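Local coordinates for Sn-glycerol-3-phosphate ABC transporter substrate-binding protein UspB (Mycobacterium tuberculosis, PDB 4MFI) that probably delivers glycerophosphocholine, captured outside the membrane, to an ATP-binding cassette importer as its substrate-binding subunit, at residues T154-Y159 and A271-L276; K161-Q166 and P185-V190. All coordinates share one frame; numbering follows the deposited sequence.

Interaction 1 of 2, residues T154-Y159 and A271-L276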
loop_
_atom_site.group_PDB
_atom_site.type_symbol
_atom_site.label_atom_id
_atom_site.label_comp_id
_atom_site.label_asym_id
_atom_site.label_seq_id
_atom_site.Cartn_x
_atom_site.Cartn_y
_atom_site.Cartn_z
ATOM N N THR A 154 -2.655 3.708 2.122
ATOM C CA THR A 154 -1.918 4.623 1.254
ATOM C C THR A 154 -0.967 5.431 2.122
ATOM O O THR A 154 -1.091 5.439 3.349
ATOM C CB THR A 154 -2.830 5.645 0.528
ATOM O OG1 THR A 154 -3.266 6.637 1.463
ATOM C CG2 THR A 154 -4.024 4.979 -0.136
ATOM N N PRO A 155 -0.016 6.130 1.495
ATOM C CA PRO A 155 0.713 7.127 2.280
ATOM C C PRO A 155 -0.194 8.304 2.654
ATOM O O PRO A 155 -1.226 8.552 2.016
ATOM C CB PRO A 155 1.814 7.584 1.317
ATOM C CG PRO A 155 1.997 6.416 0.385
ATOM C CD PRO A 155 0.595 5.926 0.170
ATOM N N LEU A 156 0.209 9.023 3.694
ATOM C CA LEU A 156 -0.525 10.170 4.203
ATOM C C LEU A 156 0.507 11.187 4.679
ATOM O O LEU A 156 1.577 10.804 5.154
ATOM C CB LEU A 156 -1.402 9.723 5.370
ATOM C CG LEU A 156 -2.549 10.636 5.782
ATOM C CD1 LEU A 156 -3.506 10.842 4.622
ATOM C CD2 LEU A 156 -3.274 10.036 6.988
ATOM N N PHE A 157 0.203 12.477 4.539
ATOM C CA PHE A 157 1.113 13.537 4.973
ATOM C C PHE A 157 0.694 14.009 6.364
ATOM O O PHE A 157 -0.362 14.612 6.533
ATOM C CB PHE A 157 1.098 14.696 3.961
ATOM C CG PHE A 157 2.177 15.722 4.184
ATOM C CD1 PHE A 157 2.041 16.704 5.163
ATOM C CD2 PHE A 157 3.323 15.724 3.394
ATOM C CE1 PHE A 157 3.052 17.657 5.371
ATOM C CE2 PHE A 157 4.325 16.676 3.582
ATOM C CZ PHE A 157 4.193 17.641 4.575
ATOM N N TYR A 158 1.517 13.711 7.362
ATOM C CA TYR A 158 1.240 14.086 8.740
ATOM C C TYR A 158 1.972 15.377 9.069
ATOM O O TYR A 158 3.140 15.538 8.703
ATOM C CB TYR A 158 1.719 12.985 9.688
ATOM C CG TYR A 158 0.976 11.672 9.564
ATOM C CD1 TYR A 158 -0.138 11.414 10.356
ATOM C CD2 TYR A 158 1.392 10.678 8.674
ATOM C CE1 TYR A 158 -0.821 10.216 10.276
ATOM C CE2 TYR A 158 0.700 9.462 8.578
ATOM C CZ TYR A 158 -0.410 9.242 9.385
ATOM O OH TYR A 158 -1.107 8.048 9.328
ATOM N N TYR A 159 1.312 16.292 9.774
ATOM C CA TYR A 159 1.975 17.538 10.156
ATOM C C TYR A 159 1.630 18.021 11.555
ATOM O O TYR A 159 0.503 17.858 12.029
ATOM C CB TYR A 159 1.774 18.647 9.114
ATOM C CG TYR A 159 0.367 19.195 8.949
ATOM C CD1 TYR A 159 -0.571 18.556 8.137
ATOM C CD2 TYR A 159 -0.010 20.386 9.565
ATOM C CE1 TYR A 159 -1.853 19.082 7.963
ATOM C CE2 TYR A 159 -1.280 20.918 9.396
ATOM C CZ TYR A 159 -2.202 20.262 8.603
ATOM O OH TYR A 159 -3.459 20.803 8.443
ATOM N N ALA A 271 3.857 8.870 5.942
ATOM C CA ALA A 271 3.823 7.537 6.516
ATOM C C ALA A 271 2.510 6.876 6.130
ATOM O O ALA A 271 1.656 7.502 5.515
ATOM C CB ALA A 271 3.976 7.605 8.033
ATOM N N SER A 272 2.335 5.615 6.492
ATOM C CA SER A 272 1.112 4.922 6.111
ATOM C C SER A 272 -0.117 5.446 6.836
ATOM O O SER A 272 -0.039 5.892 7.989
ATOM C CB SER A 272 1.254 3.429 6.391
ATOM O OG SER A 272 0.115 2.714 5.953
ATOM N N THR A 273 -1.260 5.365 6.158
ATOM C CA THR A 273 -2.550 5.529 6.819
ATOM C C THR A 273 -2.694 4.521 7.966
ATOM O O THR A 273 -3.433 4.761 8.926
ATOM C CB THR A 273 -3.720 5.350 5.824
ATOM O OG1 THR A 273 -3.525 4.150 5.061
ATOM C CG2 THR A 273 -3.792 6.524 4.874
ATOM N N GLY A 274 -1.977 3.401 7.873
ATOM C CA GLY A 274 -2.009 2.388 8.912
ATOM C C GLY A 274 -1.416 2.852 10.231
ATOM O O GLY A 274 -1.634 2.222 11.271
ATOM N N SER A 275 -0.668 3.951 10.191
ATOM C CA SER A 275 -0.055 4.504 11.392
ATOM C C SER A 275 -0.933 5.535 12.084
ATOM O O SER A 275 -0.583 6.020 13.162
ATOM C CB SER A 275 1.299 5.135 11.060
ATOM O OG SER A 275 2.228 4.139 10.675
ATOM N N LEU A 276 -2.067 5.872 11.475
ATOM C CA LEU A 276 -2.915 6.944 11.997
ATOM C C LEU A 276 -3.399 6.693 13.429
ATOM O O LEU A 276 -3.303 7.577 14.283
ATOM C CB LEU A 276 -4.097 7.219 11.056
ATOM C CG LEU A 276 -5.081 8.320 11.469
ATOM C CD1 LEU A 276 -4.369 9.658 11.685
ATOM C CD2 LEU A 276 -6.193 8.470 10.436
#
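Leu156 and Ala271 form an antiparallel hydrogen-bonded pair, Ala271 N giving a bond of 3.1 Å to Leu156 O while Leu156 N donates to Ala271 O. The neighbouring pair, Pro155 with Ser272, is non-hydrogen-bonded, as suits a proline without an N-H; here a CA-H...O contact from Pro155 CA to Ala271 O, 3.4 Å, adds to the ladder. One step further, Thr273 N donates to Thr154 O, and the threonine side chain takes over the return bond: Thr154 N reaches Thr273 OG1 at 3.1 Å, with an N-H...O angle of 164°. Thr273 OG1 sits between its own backbone N and carbonyl carbon (chi1 49°), which sets it before that N-H.

A second polar grip comes from a tyrosine hydroxyl. Tyr158 OH donates to Ser272 O over 2.8 Å, tilted 28° from the carbonyl plane, and Ser275 N meets the same oxygen from the opposite face. Ser272 OG accepts from Gly274 N in an ST turn, so both oxygens of Ser272 are engaged where the chain leaves the strand.

Apolar contacts follow the tyrosine. Ala271 CB lies 3.8 Å from Tyr158 CE2, out of the ring plane; Leu276 CD1 is at the ring edge, near its plane, 3.9 Å from Tyr158 CE1. Thr273 CG2 meets Thr154 OG1 and touches Leu156 CB, the side chains of Thr273 and Leu156 crossing at about a right angle. Helix 366-374 packs on this surface through Val370, Ala371 and Gln374, the last also donating to Pro155 O.

The chemistry implies a strand end closed by side chains: a threonine hydroxyl extends the ladder past its last regular pair, and a tyrosine hydroxyl ties the following turn, which leads into helix 276-282, back to the strand.

Interaction 2 of 2, residues K161-Q166 and P185-V190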
loop_
_atom_site.group_PDB
_atom_site.type_symbol
_atom_site.label_atom_id
_atom_site.label_comp_id
_atom_site.label_asym_id
_atom_site.label_seq_id
_atom_site.Cartn_x
_atom_site.Cartn_y
_atom_site.Cartn_z
ATOM N N LYS A 161 0.820 20.775 14.032
ATOM C CA LYS A 161 0.166 22.077 13.898
ATOM C C LYS A 161 0.869 23.184 14.671
ATOM O O LYS A 161 0.840 24.333 14.248
ATOM C CB LYS A 161 -1.313 21.996 14.265
ATOM C CG LYS A 161 -2.095 21.155 13.287
ATOM C CD LYS A 161 -3.556 21.539 13.267
ATOM C CE LYS A 161 -4.319 20.687 12.277
ATOM N NZ LYS A 161 -5.719 21.166 12.141
ATOM N N ALA A 162 1.503 22.848 15.791
ATOM C CA ALA A 162 2.260 23.855 16.527
ATOM C C ALA A 162 3.442 24.351 15.700
ATOM O O ALA A 162 3.728 25.549 15.677
ATOM C CB ALA A 162 2.727 23.320 17.871
ATOM N N ALA A 163 4.125 23.436 15.016
ATOM C CA ALA A 163 5.243 23.816 14.158
ATOM C C ALA A 163 4.742 24.658 12.987
ATOM O O ALA A 163 5.344 25.677 12.644
ATOM C CB ALA A 163 5.991 22.574 13.654
ATOM N N TRP A 164 3.637 24.228 12.372
ATOM C CA TRP A 164 3.031 24.961 11.261
ATOM C C TRP A 164 2.701 26.390 11.681
ATOM O O TRP A 164 2.980 27.343 10.949
ATOM C CB TRP A 164 1.759 24.238 10.796
ATOM C CG TRP A 164 1.867 23.530 9.462
ATOM C CD1 TRP A 164 1.062 23.724 8.375
ATOM C CD2 TRP A 164 2.829 22.524 9.074
ATOM N NE1 TRP A 164 1.461 22.910 7.337
ATOM C CE2 TRP A 164 2.534 22.159 7.741
ATOM C CE3 TRP A 164 3.900 21.894 9.723
ATOM C CZ2 TRP A 164 3.283 21.206 7.040
ATOM C CZ3 TRP A 164 4.639 20.941 9.028
ATOM C CH2 TRP A 164 4.331 20.613 7.699
ATOM N N GLN A 165 2.115 26.535 12.867
ATOM C CA GLN A 165 1.725 27.849 13.371
ATOM C C GLN A 165 2.938 28.740 13.618
ATOM O O GLN A 165 2.935 29.919 13.247
ATOM C CB GLN A 165 0.911 27.705 14.653
ATOM C CG GLN A 165 -0.481 27.152 14.438
ATOM C CD GLN A 165 -1.228 26.960 15.743
ATOM O OE1 GLN A 165 -0.886 27.565 16.766
ATOM N NE2 GLN A 165 -2.253 26.115 15.720
ATOM N N GLN A 166 3.980 28.174 14.224
ATOM C CA GLN A 166 5.183 28.949 14.519
ATOM C C GLN A 166 5.888 29.384 13.239
ATOM O O GLN A 166 6.495 30.461 13.183
ATOM C CB GLN A 166 6.142 28.169 15.426
ATOM C CG GLN A 166 5.678 28.087 16.873
ATOM C CD GLN A 166 5.486 29.461 17.503
ATOM O OE1 GLN A 166 6.230 30.402 17.212
ATOM N NE2 GLN A 166 4.481 29.584 18.368
ATOM N N PRO A 185 12.935 25.072 5.290
ATOM C CA PRO A 185 13.903 25.773 6.141
ATOM C C PRO A 185 13.257 26.561 7.279
ATOM O O PRO A 185 13.832 26.620 8.367
ATOM C CB PRO A 185 14.607 26.711 5.156
ATOM C CG PRO A 185 14.575 25.923 3.863
ATOM C CD PRO A 185 13.196 25.310 3.858
ATOM N N GLU A 186 12.081 27.142 7.053
ATOM C CA GLU A 186 11.403 27.829 8.148
ATOM C C GLU A 186 10.920 26.849 9.204
ATOM O O GLU A 186 11.037 27.107 10.403
ATOM C CB GLU A 186 10.246 28.693 7.645
ATOM C CG GLU A 186 9.491 29.432 8.752
ATOM C CD GLU A 186 10.272 30.568 9.409
ATOM O OE1 GLU A 186 11.479 30.755 9.130
ATOM O OE2 GLU A 186 9.651 31.287 10.218
ATOM N N LEU A 187 10.382 25.715 8.769
ATOM C CA LEU A 187 10.005 24.674 9.722
ATOM C C LEU A 187 11.221 24.182 10.503
ATOM O O LEU A 187 11.127 23.917 11.701
ATOM C CB LEU A 187 9.309 23.516 9.009
ATOM C CG LEU A 187 7.856 23.785 8.608
ATOM C CD1 LEU A 187 7.414 22.764 7.572
ATOM C CD2 LEU A 187 6.951 23.750 9.843
ATOM N N GLN A 188 12.371 24.080 9.845
ATOM C CA GLN A 188 13.588 23.678 10.551
ATOM C C GLN A 188 13.978 24.687 11.639
ATOM O O GLN A 188 14.393 24.302 12.736
ATOM C CB GLN A 188 14.747 23.477 9.571
ATOM C CG GLN A 188 16.025 22.970 10.225
ATOM C CD GLN A 188 15.853 21.612 10.878
ATOM O OE1 GLN A 188 15.390 20.661 10.242
ATOM N NE2 GLN A 188 16.215 21.514 12.153
ATOM N N ARG A 189 13.850 25.976 11.339
ATOM C CA ARG A 189 14.129 27.005 12.335
ATOM C C ARG A 189 13.223 26.828 13.547
ATOM O O ARG A 189 13.675 26.948 14.696
ATOM C CB ARG A 189 13.919 28.396 11.737
ATOM C CG ARG A 189 14.254 29.524 12.698
ATOM C CD ARG A 189 13.965 30.888 12.092
ATOM N NE ARG A 189 12.533 31.134 11.946
ATOM C CZ ARG A 189 11.739 31.514 12.941
ATOM N NH1 ARG A 189 12.237 31.686 14.161
ATOM N NH2 ARG A 189 10.447 31.717 12.718
ATOM N N VAL A 190 11.941 26.558 13.309
ATOM C CA VAL A 190 11.015 26.547 14.438
ATOM C C VAL A 190 11.057 25.261 15.258
ATOM O O VAL A 190 10.608 25.265 16.400
ATOM C CB VAL A 190 9.552 26.915 14.060
ATOM C CG1 VAL A 190 9.495 28.256 13.336
ATOM C CG2 VAL A 190 8.910 25.824 13.249
HETATM O O HOH W 1 8.430 31.560 15.059
HETATM O O HOH W 2 7.289 32.339 11.413
#
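Gln166 O, on the last residue of its short helix, accepts from two waters that carry the contact to Glu186 and Arg189. One water donates to Gln166 O over 2.7 Å and also to Glu186 OE2; the other donates to Gln166 O and accepts from Arg189 NH2 at 3.1 Å. Arg189 holds Glu186 side-on, NE to OE1 and NH2 to OE2, the latter at 2.7 Å. Both carboxylate oxygens lie in the guanidinium plane, yet are met about 45° above their own. Val190 CG1 lies over one face of the Arg189 guanidinium, offset from its centre.

Away from these waters the packing is mainly apolar. Leu187 crosses the six-membered ring of Trp164 obliquely, both methyls on one side, CD2 3.6 Å from CE3 and CD1 3.6 Å from CZ3, while Trp164 NE1 bonds to Arg172 O. Val190 CG2 rests as a methyl against a carbonyl oxygen, 3.6 Å from Ala163 O, and Val190 CB meets Gln166 CB at 3.9 Å.

The segment axes pass 9.0 Å apart at 110°. This is steep helix-helix packing that includes a buried tryptophan, with a water-bridged outer side, on the periphery of an alpha/beta lobe of the periplasmic-binding-protein fold.

Read from the N terminus, the chain runs along strand 144-160 through 154-159 and passes almost directly into helix 161-166. A short excursion then brings it to helix 177-191, where interaction 2 closes a small loop of 18 residues. Only much later does strand 268-272 return to pair with 154-159, so interaction 1 closes a loop of 111 residues within which interaction 2 is nested. The centres of the two contacts are about 20 Å apart, yet the contacts touch: Tyr159 CB packs 3.5 Å from Trp164 CH2, and Phe157 CE1 also meets the indole. Interaction 1 thus joins strands of the mixed sheet, and interaction 2 joins the two helices that follow.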